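Local coordinates for protein acetyltransferase (PDB 7BYY) that acetylates aminoacyl-tRNAs as the GNAT-family toxin ItaT, probably taking the acetyl group from acetyl-CoA, at residues 54-59 with 70-75; 16-21 with 43-48; 97-102 with 137-142; 25-30 with 65-70. The protein carries 1 engineered substitution. All coordinates share one frame; numbering follows the deposited sequence.

Contact 1 of 4, residues 54-59 with 70-75; sequences CAAKAL and ICTFTA
A beta hairpin pairs A55 with F73 here, joining strands 55-61 and 67-79 in antiparallel fashion; the axes of segments 55-59 and 70-75 approach to 4.5 Å. Two backbone bonds close this hydrogen-bonded pair: A55 N donates to F73 O at 2.9 Å and F73 N donates back to A55 O. Further along, K57 N reaches C71 O at 2.7 Å. The F73 ring lies over the carbonyl oxygen of A55 on the partner strand, with A55 O 3.3 Å from the ring plane and offset toward the rim. F73 CG sits between the backbone N and the carbonyl carbon (chi1 49°), and A55 CB touches F73 CE2 at 3.5 Å. On the other side of the sheet A56 and T72 form a non-hydrogen-bonded pair; A56 CB meets T72 CG2 at 4.0 Å, and C54 SG lies against T72 CB at 3.9 Å. F122 and H125 of helix 114-132 meet the F73 ring, whereas F40 of helix 35-50 packs on T72, so helices cover both faces. L133 of the second subunit also packs on F73. Such a hairpin, buried between helices, belongs to the central sheet of the GNAT fold.

Contact 2 of 4, residues 16-21 with 43-48; sequences CNYQSD and ASLKKS
Y18 lays its ring against L45 and its hydroxyl against K46, fastening the loop that leaves edge strand 13-17 of the GNAT sheet to helix 35-50. Y18 and K46 bury the most surface, followed by L45. Y18 and L45 reach toward each other tip to tip, and each has CG anti to its backbone N (chi1 170° in Y18). L45 CD2 comes over one face of the Y18 ring in a CH-pi contact, 3.8 Å from the centroid and 18° off the ring normal, and L45 CG is 3.6 Å from Y18 CE1. K46 meets the same ring differently, crossing the tyrosine at about a right angle, with its CG at the ring edge near the plane and 3.2 Å from Y18 OH. The phenol oxygen is engaged beyond this pair by hydrogen bonds with Q27 NE2 and I22 O. One tyrosine thus gives an apolar face to the helix and a polar end to the following loop. Beyond CG the K46 chain is extended and runs past the carbonyl of S20, its amino end hydrogen-bonding to T23 OG1. S20 O faces the methylenes of K46, 3.4 Å from K46 CD and 3.3 Å from K46 CE.

Contact 3 of 4, residues 97-102 with 137-142; sequences VVRLVM and GVYLDA
R99 and Y139 lie side by side and point the same way, as expected of paired residues on two parallel strands, 94-105 and 137-142, which helix 114-132 connects in a beta-alpha-beta unit. R99 CG comes to the edge of the Y139 ring, near its plane, 4.1 Å from CD1. The R99 chain is bent at chi3 (46°), which turns NE off the extended line, and the guanidinium ends 36° from the plane of the tyrosine ring. V101 CG1 lies over one face of that guanidinium, toward its rim, and R99 NH2 hydrogen-bonds to T74 OG1; Y76 adds a cation-pi contact. V97 approaches the tyrosine at a slant, its CG2 3.9 Å from Y139 CB. On the opposite face of the sheet L100 and L140 also run alongside each other, with their CD2 methyls 4.0 Å apart, and V138 CG1 touches L100 CB. The backbones are joined by V98 N to G137 O (3.1 Å), Y139 N to V98 O, and L100 N to Y139 O (2.8 Å). V101 and M102 form a classic beta bulge opposite T72. Past L100 strands 94-105 and 137-142 splay apart, as in other GNAT enzymes, where the acetyl-CoA cleft opens between these strands. Strand 67-79 flanks 94-105, strand 168-173 flanks 137-142, and Y150 of helix 147-151 packs on both L100 and L140.

Contact 4 of 4, residues 25-30 with 65-70; sequences PGQKQF and GELIGI
F30 and P25 hold the loop before helix 35-50 against L67 and its neighbours, where strand 67-79 of the GNAT sheet begins. A backbone hydrogen bond ties the two segments: L67 N donates to P25 O at 2.9 Å, nearly in line with the carbonyl bond. P25 O also receives a CA-H contact from E66 CA, 3.2 Å away. Apolar packing then centres on L67. The side chains of F30 and L67 cross at about a right angle, and F30 CE1 rests 3.7 Å from L67 CG. F30 has CG anti to its backbone N (chi1 -168°), on the side of the carbonyl carbon, and F30 CE2 approaches I70 CG2 at 4.4 Å. L67 CD2 touches both Q27 CB and F30 CD1, each at 3.8 Å. At the start of the segments P25 CB packs on E66 CG at 3.9 Å. Edge contacts complete the aromatic part, with L67 O in the plane of the F30 ring, 3.5 Å from F30 CE1. The polar ends turn elsewhere: E66 OE1 forms a salt bridge with K108, and the Q27 amide, besides its bond to Y18, uses OE1 in a hydrogen bond with Y24 N. V41 of helix 35-50 and A58 and I60 of strand 55-61 also pack on L67, while I68 and G69 form a classic beta bulge opposite L59.

Contacts 1 and 3 form the core, each centred about 7 Å from the centre of the chain; contacts 2 and 4 lie farther out, at about 15 and 17 Å, contact 4 still buried, contact 2 only partly. The inner pair is built on backbone pairing, antiparallel in contact 1 and parallel in contact 3, with strands 67-79 and 94-105 adjacent in the sheet. The outer pair relies more on single aromatic residues that fix loops to a helix or a strand. Contacts 1 and 4 share I70 and strand 67-79, while A58 N to C16 O probably bonds contact 1 to contact 2. Contacts 2 and 4 meet through Y18 and Q27, whereas contacts 2 and 3 do not touch.

Contact 1 of 4, residues 54-59 with 70-75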
loop_
_atom_site.group_PDB
_atom_site.type_symbol
_atom_site.label_atom_id
_atom_site.label_comp_id
_atom_site.label_asym_id
_atom_site.label_seq_id
_atom_site.Cartn_x
_atom_site.Cartn_y
_atom_site.Cartn_z
ATOM N N CYS A 54 -9.416 -6.528 0.100
ATOM C CA CYS A 54 -9.594 -5.105 0.349
ATOM C C CYS A 54 -9.717 -4.898 1.851
ATOM O O CYS A 54 -9.905 -5.849 2.616
ATOM C CB CYS A 54 -10.832 -4.555 -0.367
ATOM S SG CYS A 54 -12.416 -5.200 0.256
ATOM N N ALA A 55 -9.605 -3.638 2.262
ATOM C CA ALA A 55 -9.966 -3.214 3.604
ATOM C C ALA A 55 -11.243 -2.389 3.539
ATOM O O ALA A 55 -11.539 -1.757 2.521
ATOM C CB ALA A 55 -8.852 -2.398 4.258
ATOM N N ALA A 56 -11.998 -2.398 4.634
ATOM C CA ALA A 56 -13.299 -1.748 4.681
ATOM C C ALA A 56 -13.385 -0.812 5.875
ATOM O O ALA A 56 -12.947 -1.150 6.979
ATOM C CB ALA A 56 -14.433 -2.778 4.751
ATOM N N LYS A 57 -13.955 0.367 5.641
ATOM C CA LYS A 57 -14.263 1.334 6.685
ATOM C C LYS A 57 -15.775 1.454 6.806
ATOM O O LYS A 57 -16.468 1.646 5.801
ATOM C CB LYS A 57 -13.644 2.696 6.372
ATOM C CG LYS A 57 -12.330 2.946 7.078
ATOM C CD LYS A 57 -12.537 3.156 8.569
ATOM C CE LYS A 57 -11.292 2.772 9.350
ATOM N NZ LYS A 57 -10.060 3.286 8.693
ATOM N N ALA A 58 -16.281 1.340 8.031
ATOM C CA ALA A 58 -17.713 1.320 8.284
ATOM C C ALA A 58 -18.139 2.541 9.087
ATOM O O ALA A 58 -17.376 3.071 9.900
ATOM C CB ALA A 58 -18.124 0.045 9.029
ATOM N N LEU A 59 -19.372 2.980 8.846
ATOM C CA LEU A 59 -20.024 4.018 9.636
ATOM C C LEU A 59 -21.192 3.377 10.371
ATOM O O LEU A 59 -22.207 3.034 9.757
ATOM C CB LEU A 59 -20.499 5.169 8.755
ATOM C CG LEU A 59 -19.555 6.362 8.660
ATOM C CD1 LEU A 59 -20.306 7.595 8.189
ATOM C CD2 LEU A 59 -18.879 6.611 9.999
ATOM N N ILE A 70 -20.385 2.364 3.994
ATOM C CA ILE A 70 -19.274 1.442 3.816
ATOM C C ILE A 70 -18.263 2.086 2.877
ATOM O O ILE A 70 -18.578 3.004 2.116
ATOM C CB ILE A 70 -19.728 0.071 3.266
ATOM C CG1 ILE A 70 -18.763 -1.031 3.706
ATOM C CG2 ILE A 70 -19.842 0.111 1.748
ATOM C CD1 ILE A 70 -18.773 -1.289 5.190
ATOM N N CYS A 71 -17.030 1.590 2.945
ATOM C CA CYS A 71 -15.952 2.149 2.137
ATOM C C CYS A 71 -14.848 1.108 2.020
ATOM O O CYS A 71 -14.169 0.821 3.010
ATOM C CB CYS A 71 -15.433 3.432 2.764
ATOM S SG CYS A 71 -13.890 3.983 2.060
ATOM N N THR A 72 -14.657 0.561 0.823
ATOM C CA THR A 72 -13.645 -0.459 0.588
ATOM C C THR A 72 -12.541 0.084 -0.312
ATOM O O THR A 72 -12.787 0.899 -1.206
ATOM C CB THR A 72 -14.247 -1.717 -0.046
ATOM O OG1 THR A 72 -14.914 -1.371 -1.263
ATOM C CG2 THR A 72 -15.244 -2.371 0.904
ATOM N N PHE A 73 -11.320 -0.390 -0.073
ATOM C CA PHE A 73 -10.155 0.136 -0.768
ATOM C C PHE A 73 -9.068 -0.930 -0.799
ATOM O O PHE A 73 -9.000 -1.790 0.083
ATOM C CB PHE A 73 -9.644 1.411 -0.094
ATOM C CG PHE A 73 -9.488 1.284 1.394
ATOM C CD1 PHE A 73 -10.570 1.478 2.239
ATOM C CD2 PHE A 73 -8.258 0.971 1.950
ATOM C CE1 PHE A 73 -10.430 1.361 3.609
ATOM C CE2 PHE A 73 -8.111 0.856 3.319
ATOM C CZ PHE A 73 -9.199 1.052 4.150
ATOM N N THR A 74 -8.229 -0.867 -1.833
ATOM C CA THR A 74 -7.140 -1.814 -2.046
ATOM C C THR A 74 -5.863 -1.050 -2.372
ATOM O O THR A 74 -5.843 0.183 -2.421
ATOM C CB THR A 74 -7.454 -2.799 -3.183
ATOM O OG1 THR A 74 -7.291 -2.138 -4.446
ATOM C CG2 THR A 74 -8.875 -3.323 -3.082
ATOM N N ALA A 75 -4.788 -1.795 -2.601
ATOM C CA ALA A 75 -3.558 -1.224 -3.131
ATOM C C ALA A 75 -3.571 -1.308 -4.652
ATOM O O ALA A 75 -4.130 -2.239 -5.236
ATOM C CB ALA A 75 -2.331 -1.944 -2.570
#

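Contact 2 of 4, residues 16-21 with 43-48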
loop_
_atom_site.group_PDB
_atom_site.type_symbol
_atom_site.label_atom_id
_atom_site.label_comp_id
_atom_site.label_asym_id
_atom_site.label_seq_id
_atom_site.Cartn_x
_atom_site.Cartn_y
_atom_site.Cartn_z
ATOM N N CYS A 16 -15.338 2.534 12.182
ATOM C CA CYS A 16 -14.737 1.261 12.547
ATOM C C CYS A 16 -14.129 0.604 11.320
ATOM O O CYS A 16 -14.682 0.697 10.221
ATOM C CB CYS A 16 -15.767 0.303 13.169
ATOM S SG CYS A 16 -16.851 1.028 14.427
ATOM N N ASN A 17 -12.987 -0.052 11.513
ATOM C CA ASN A 17 -12.486 -0.991 10.519
ATOM C C ASN A 17 -13.375 -2.225 10.532
ATOM O O ASN A 17 -13.465 -2.916 11.551
ATOM C CB ASN A 17 -11.038 -1.369 10.818
ATOM C CG ASN A 17 -10.048 -0.370 10.264
ATOM O OD1 ASN A 17 -9.634 0.558 10.958
ATOM N ND2 ASN A 17 -9.659 -0.554 9.006
ATOM N N TYR A 18 -14.044 -2.492 9.415
ATOM C CA TYR A 18 -15.038 -3.557 9.394
ATOM C C TYR A 18 -14.391 -4.907 9.670
ATOM O O TYR A 18 -13.386 -5.270 9.051
ATOM C CB TYR A 18 -15.765 -3.592 8.050
ATOM C CG TYR A 18 -16.627 -4.820 7.903
ATOM C CD1 TYR A 18 -16.231 -5.878 7.095
ATOM C CD2 TYR A 18 -17.824 -4.938 8.599
ATOM C CE1 TYR A 18 -17.008 -7.012 6.972
ATOM C CE2 TYR A 18 -18.608 -6.067 8.483
ATOM C CZ TYR A 18 -18.194 -7.101 7.667
ATOM O OH TYR A 18 -18.967 -8.230 7.543
ATOM N N GLN A 19 -14.974 -5.651 10.606
ATOM C CA GLN A 19 -14.526 -6.995 10.943
ATOM C C GLN A 19 -15.381 -8.007 10.192
ATOM O O GLN A 19 -16.613 -7.911 10.199
ATOM C CB GLN A 19 -14.611 -7.240 12.451
ATOM C CG GLN A 19 -14.143 -6.068 13.300
ATOM C CD GLN A 19 -12.799 -6.322 13.957
ATOM O OE1 GLN A 19 -12.516 -7.431 14.417
ATOM N NE2 GLN A 19 -11.960 -5.292 14.003
ATOM N N SER A 20 -14.723 -8.977 9.549
ATOM C CA SER A 20 -15.432 -9.941 8.715
ATOM C C SER A 20 -16.377 -10.834 9.509
ATOM O O SER A 20 -17.317 -11.386 8.926
ATOM C CB SER A 20 -14.431 -10.802 7.942
ATOM O OG SER A 20 -13.321 -11.154 8.750
ATOM N N ASP A 21 -16.159 -10.988 10.814
ATOM C CA ASP A 21 -17.003 -11.836 11.646
ATOM C C ASP A 21 -18.148 -11.074 12.302
ATOM O O ASP A 21 -18.805 -11.615 13.198
ATOM C CB ASP A 21 -16.162 -12.536 12.718
ATOM C CG ASP A 21 -15.169 -11.601 13.388
ATOM O OD1 ASP A 21 -14.602 -10.733 12.689
ATOM O OD2 ASP A 21 -14.953 -11.737 14.613
ATOM N N ALA A 43 -23.683 -9.701 0.026
ATOM C CA ALA A 43 -23.252 -11.068 -0.234
ATOM C C ALA A 43 -21.744 -11.278 -0.218
ATOM O O ALA A 43 -21.298 -12.375 0.122
ATOM C CB ALA A 43 -23.795 -11.543 -1.588
ATOM N N SER A 44 -20.944 -10.275 -0.581
ATOM C CA SER A 44 -19.523 -10.487 -0.827
ATOM C C SER A 44 -18.595 -9.725 0.106
ATOM O O SER A 44 -17.373 -9.880 -0.009
ATOM C CB SER A 44 -19.183 -10.116 -2.276
ATOM O OG SER A 44 -17.779 -10.030 -2.462
ATOM N N LEU A 45 -19.122 -8.912 1.023
ATOM C CA LEU A 45 -18.253 -8.073 1.843
ATOM C C LEU A 45 -17.407 -8.908 2.798
ATOM O O LEU A 45 -16.211 -8.641 2.972
ATOM C CB LEU A 45 -19.087 -7.054 2.618
ATOM C CG LEU A 45 -18.349 -6.304 3.729
ATOM C CD1 LEU A 45 -17.261 -5.397 3.157
ATOM C CD2 LEU A 45 -19.321 -5.516 4.589
ATOM N N LYS A 46 -18.009 -9.925 3.419
ATOM C CA LYS A 46 -17.302 -10.713 4.423
ATOM C C LYS A 46 -16.125 -11.470 3.817
ATOM O O LYS A 46 -15.033 -11.507 4.399
ATOM C CB LYS A 46 -18.269 -11.688 5.097
ATOM C CG LYS A 46 -19.274 -11.040 6.034
ATOM C CD LYS A 46 -19.976 -12.090 6.873
ATOM C CE LYS A 46 -20.479 -11.517 8.186
ATOM N NZ LYS A 46 -20.798 -12.590 9.178
ATOM N N LYS A 47 -16.323 -12.074 2.646
ATOM C CA LYS A 47 -15.284 -12.917 2.071
ATOM C C LYS A 47 -14.185 -12.114 1.400
ATOM O O LYS A 47 -13.057 -12.603 1.274
ATOM C CB LYS A 47 -15.903 -13.885 1.073
ATOM C CG LYS A 47 -17.284 -14.327 1.482
ATOM C CD LYS A 47 -18.050 -14.853 0.287
ATOM C CE LYS A 47 -18.339 -16.337 0.478
ATOM N NZ LYS A 47 -19.319 -16.895 -0.473
ATOM N N SER A 48 -14.485 -10.893 0.957
ATOM C CA SER A 48 -13.453 -10.077 0.329
ATOM C C SER A 48 -12.359 -9.715 1.327
ATOM O O SER A 48 -11.169 -9.905 1.053
ATOM C CB SER A 48 -14.075 -8.823 -0.284
ATOM O OG SER A 48 -14.802 -9.149 -1.454
#

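Contact 3 of 4, residues 97-102 with 137-142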
loop_
_atom_site.group_PDB
_atom_site.type_symbol
_atom_site.label_atom_id
_atom_site.label_comp_id
_atom_site.label_asym_id
_atom_site.label_seq_id
_atom_site.Cartn_x
_atom_site.Cartn_y
_atom_site.Cartn_z
ATOM N N VAL A 97 -0.496 4.027 -5.562
ATOM C CA VAL A 97 -1.585 4.782 -4.951
ATOM C C VAL A 97 -2.488 3.823 -4.187
ATOM O O VAL A 97 -2.384 2.601 -4.306
ATOM C CB VAL A 97 -2.425 5.568 -5.985
ATOM C CG1 VAL A 97 -1.573 6.587 -6.736
ATOM C CG2 VAL A 97 -3.123 4.608 -6.941
ATOM N N VAL A 98 -3.395 4.398 -3.406
ATOM C CA VAL A 98 -4.476 3.650 -2.778
ATOM C C VAL A 98 -5.731 3.874 -3.609
ATOM O O VAL A 98 -6.137 5.020 -3.833
ATOM C CB VAL A 98 -4.691 4.079 -1.320
ATOM C CG1 VAL A 98 -6.007 3.521 -0.796
ATOM C CG2 VAL A 98 -3.524 3.617 -0.456
ATOM N N ARG A 99 -6.344 2.792 -4.079
ATOM C CA ARG A 99 -7.548 2.904 -4.889
ATOM C C ARG A 99 -8.786 2.817 -4.008
ATOM O O ARG A 99 -8.918 1.894 -3.198
ATOM C CB ARG A 99 -7.604 1.820 -5.965
ATOM C CG ARG A 99 -8.899 1.861 -6.763
ATOM C CD ARG A 99 -8.936 0.823 -7.861
ATOM N NE ARG A 99 -8.481 -0.476 -7.389
ATOM C CZ ARG A 99 -8.814 -1.633 -7.952
ATOM N NH1 ARG A 99 -9.617 -1.646 -9.010
ATOM N NH2 ARG A 99 -8.344 -2.773 -7.453
ATOM N N LEU A 100 -9.686 3.785 -4.168
ATOM C CA LEU A 100 -11.008 3.738 -3.556
ATOM C C LEU A 100 -11.942 3.037 -4.534
ATOM O O LEU A 100 -12.241 3.570 -5.608
ATOM C CB LEU A 100 -11.501 5.143 -3.224
ATOM C CG LEU A 100 -12.733 5.234 -2.324
ATOM C CD1 LEU A 100 -12.434 4.607 -0.981
ATOM C CD2 LEU A 100 -13.175 6.676 -2.150
ATOM N N VAL A 101 -12.387 1.835 -4.180
ATOM C CA VAL A 101 -13.188 1.040 -5.101
ATOM C C VAL A 101 -14.684 1.128 -4.816
ATOM O O VAL A 101 -15.489 0.842 -5.715
ATOM C CB VAL A 101 -12.724 -0.434 -5.103
ATOM C CG1 VAL A 101 -11.205 -0.505 -5.145
ATOM C CG2 VAL A 101 -13.261 -1.173 -3.898
ATOM N N MET A 102 -15.080 1.536 -3.613
ATOM C CA MET A 102 -16.494 1.614 -3.280
ATOM C C MET A 102 -16.682 2.536 -2.089
ATOM O O MET A 102 -15.898 2.494 -1.136
ATOM C CB MET A 102 -17.073 0.232 -2.964
ATOM C CG MET A 102 -17.931 -0.339 -4.068
ATOM S SD MET A 102 -18.453 -2.024 -3.718
ATOM C CE MET A 102 -16.869 -2.865 -3.692
ATOM N N GLY A 137 -1.195 9.179 -4.004
ATOM C CA GLY A 137 -2.520 9.734 -3.801
ATOM C C GLY A 137 -3.564 8.636 -3.782
ATOM O O GLY A 137 -3.263 7.481 -3.480
ATOM N N VAL A 138 -4.794 9.019 -4.111
ATOM C CA VAL A 138 -5.927 8.104 -4.137
ATOM C C VAL A 138 -6.552 8.140 -5.525
ATOM O O VAL A 138 -6.839 9.218 -6.060
ATOM C CB VAL A 138 -6.968 8.452 -3.057
ATOM C CG1 VAL A 138 -8.237 7.637 -3.262
ATOM C CG2 VAL A 138 -6.394 8.205 -1.673
ATOM N N TYR A 139 -6.757 6.962 -6.102
ATOM C CA TYR A 139 -7.384 6.804 -7.403
ATOM C C TYR A 139 -8.751 6.155 -7.229
ATOM O O TYR A 139 -8.961 5.348 -6.319
ATOM C CB TYR A 139 -6.499 5.957 -8.326
ATOM C CG TYR A 139 -7.142 5.568 -9.637
ATOM C CD1 TYR A 139 -7.831 4.366 -9.768
ATOM C CD2 TYR A 139 -7.049 6.392 -10.749
ATOM C CE1 TYR A 139 -8.417 4.004 -10.963
ATOM C CE2 TYR A 139 -7.630 6.036 -11.951
ATOM C CZ TYR A 139 -8.313 4.840 -12.052
ATOM O OH TYR A 139 -8.894 4.481 -13.245
ATOM N N LEU A 140 -9.689 6.516 -8.101
ATOM C CA LEU A 140 -11.014 5.917 -8.060
ATOM C C LEU A 140 -11.650 6.001 -9.439
ATOM O O LEU A 140 -11.205 6.748 -10.313
ATOM C CB LEU A 140 -11.908 6.584 -7.005
ATOM C CG LEU A 140 -12.175 8.090 -7.054
ATOM C CD1 LEU A 140 -13.324 8.430 -7.989
ATOM C CD2 LEU A 140 -12.481 8.584 -5.652
ATOM N N ASP A 141 -12.711 5.220 -9.615
ATOM C CA ASP A 141 -13.501 5.195 -10.843
ATOM C C ASP A 141 -14.926 5.579 -10.456
ATOM O O ASP A 141 -15.690 4.744 -9.962
ATOM C CB ASP A 141 -13.431 3.821 -11.504
ATOM C CG ASP A 141 -12.213 3.663 -12.398
ATOM O OD1 ASP A 141 -12.118 4.385 -13.415
ATOM O OD2 ASP A 141 -11.352 2.813 -12.084
ATOM N N ALA A 142 -15.284 6.841 -10.679
ATOM C CA ALA A 142 -16.502 7.412 -10.120
ATOM C C ALA A 142 -17.706 7.146 -11.014
ATOM O O ALA A 142 -17.670 7.420 -12.217
ATOM C CB ALA A 142 -16.338 8.918 -9.910
#

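Contact 4 of 4, residues 25-30 with 65-70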
loop_
_atom_site.group_PDB
_atom_site.type_symbol
_atom_site.label_atom_id
_atom_site.label_comp_id
_atom_site.label_asym_id
_atom_site.label_seq_id
_atom_site.Cartn_x
_atom_site.Cartn_y
_atom_site.Cartn_z
ATOM N N PRO A 25 -26.788 -4.424 11.838
ATOM C CA PRO A 25 -28.152 -4.239 11.326
ATOM C C PRO A 25 -28.142 -3.432 10.038
ATOM O O PRO A 25 -27.440 -2.424 9.918
ATOM C CB PRO A 25 -28.857 -3.482 12.458
ATOM C CG PRO A 25 -28.087 -3.812 13.677
ATOM C CD PRO A 25 -26.659 -3.991 13.240
ATOM N N GLY A 26 -28.925 -3.891 9.064
ATOM C CA GLY A 26 -28.978 -3.269 7.761
ATOM C C GLY A 26 -27.917 -3.730 6.786
ATOM O O GLY A 26 -28.015 -3.410 5.597
ATOM N N GLN A 27 -26.913 -4.481 7.241
ATOM C CA GLN A 27 -25.851 -4.924 6.344
ATOM C C GLN A 27 -26.363 -5.942 5.327
ATOM O O GLN A 27 -25.922 -5.946 4.172
ATOM C CB GLN A 27 -24.696 -5.506 7.159
ATOM C CG GLN A 27 -23.559 -6.060 6.327
ATOM C CD GLN A 27 -22.366 -6.462 7.171
ATOM O OE1 GLN A 27 -22.252 -6.072 8.335
ATOM N NE2 GLN A 27 -21.460 -7.240 6.583
ATOM N N LYS A 28 -27.298 -6.806 5.734
ATOM C CA LYS A 28 -27.800 -7.848 4.841
ATOM C C LYS A 28 -28.646 -7.292 3.703
ATOM O O LYS A 28 -28.889 -8.007 2.725
ATOM C CB LYS A 28 -28.616 -8.874 5.625
ATOM C CG LYS A 28 -27.783 -9.943 6.303
ATOM C CD LYS A 28 -28.630 -10.797 7.234
ATOM C CE LYS A 28 -29.775 -11.468 6.492
ATOM N NZ LYS A 28 -30.628 -12.278 7.407
ATOM N N GLN A 29 -29.139 -6.059 3.823
ATOM C CA GLN A 29 -29.853 -5.416 2.726
ATOM C C GLN A 29 -29.149 -4.150 2.248
ATOM O O GLN A 29 -28.736 -4.088 1.088
ATOM C CB GLN A 29 -31.301 -5.146 3.156
ATOM C CG GLN A 29 -31.877 -6.286 4.000
ATOM C CD GLN A 29 -33.378 -6.432 3.862
ATOM O OE1 GLN A 29 -33.873 -7.471 3.417
ATOM N NE2 GLN A 29 -34.114 -5.395 4.249
ATOM N N PHE A 30 -28.946 -3.160 3.115
ATOM C CA PHE A 30 -28.123 -1.984 2.813
ATOM C C PHE A 30 -28.500 -1.346 1.470
ATOM O O PHE A 30 -27.753 -1.380 0.494
ATOM C CB PHE A 30 -26.636 -2.349 2.844
ATOM C CG PHE A 30 -25.728 -1.155 2.833
ATOM C CD1 PHE A 30 -25.570 -0.376 3.968
ATOM C CD2 PHE A 30 -25.038 -0.804 1.687
ATOM C CE1 PHE A 30 -24.738 0.724 3.955
ATOM C CE2 PHE A 30 -24.208 0.295 1.669
ATOM C CZ PHE A 30 -24.056 1.059 2.804
ATOM N N GLY A 65 -26.724 0.577 16.032
ATOM C CA GLY A 65 -25.801 -0.350 15.412
ATOM C C GLY A 65 -25.919 -0.468 13.910
ATOM O O GLY A 65 -25.169 -1.247 13.308
ATOM N N GLU A 66 -26.819 0.290 13.284
ATOM C CA GLU A 66 -27.099 0.139 11.862
ATOM C C GLU A 66 -25.911 0.570 11.006
ATOM O O GLU A 66 -25.143 1.470 11.363
ATOM C CB GLU A 66 -28.334 0.952 11.472
ATOM C CG GLU A 66 -29.661 0.296 11.821
ATOM C CD GLU A 66 -30.766 0.668 10.846
ATOM O OE1 GLU A 66 -30.462 1.337 9.835
ATOM O OE2 GLU A 66 -31.935 0.287 11.084
ATOM N N LEU A 67 -25.773 -0.086 9.857
ATOM C CA LEU A 67 -24.694 0.205 8.916
ATOM C C LEU A 67 -25.093 1.427 8.101
ATOM O O LEU A 67 -25.934 1.345 7.203
ATOM C CB LEU A 67 -24.422 -1.002 8.025
ATOM C CG LEU A 67 -23.287 -0.852 7.007
ATOM C CD1 LEU A 67 -21.991 -0.453 7.698
ATOM C CD2 LEU A 67 -23.104 -2.134 6.212
ATOM N N ILE A 68 -24.488 2.571 8.417
ATOM C CA ILE A 68 -24.823 3.809 7.722
ATOM C C ILE A 68 -24.094 3.888 6.388
ATOM O O ILE A 68 -24.696 4.178 5.347
ATOM C CB ILE A 68 -24.507 5.021 8.616
ATOM C CG1 ILE A 68 -25.464 5.056 9.809
ATOM C CG2 ILE A 68 -24.587 6.315 7.815
ATOM C CD1 ILE A 68 -24.869 5.676 11.056
ATOM N N GLY A 69 -22.791 3.629 6.395
ATOM C CA GLY A 69 -22.014 3.672 5.172
ATOM C C GLY A 69 -20.900 2.649 5.189
ATOM O O GLY A 69 -20.514 2.127 6.241
ATOM N N ILE A 70 -20.385 2.364 3.994
ATOM C CA ILE A 70 -19.274 1.442 3.816
ATOM C C ILE A 70 -18.263 2.086 2.877
ATOM O O ILE A 70 -18.578 3.004 2.116
ATOM C CB ILE A 70 -19.728 0.071 3.266
ATOM C CG1 ILE A 70 -18.763 -1.031 3.706
ATOM C CG2 ILE A 70 -19.842 0.111 1.748
ATOM C CD1 ILE A 70 -18.773 -1.289 5.190
#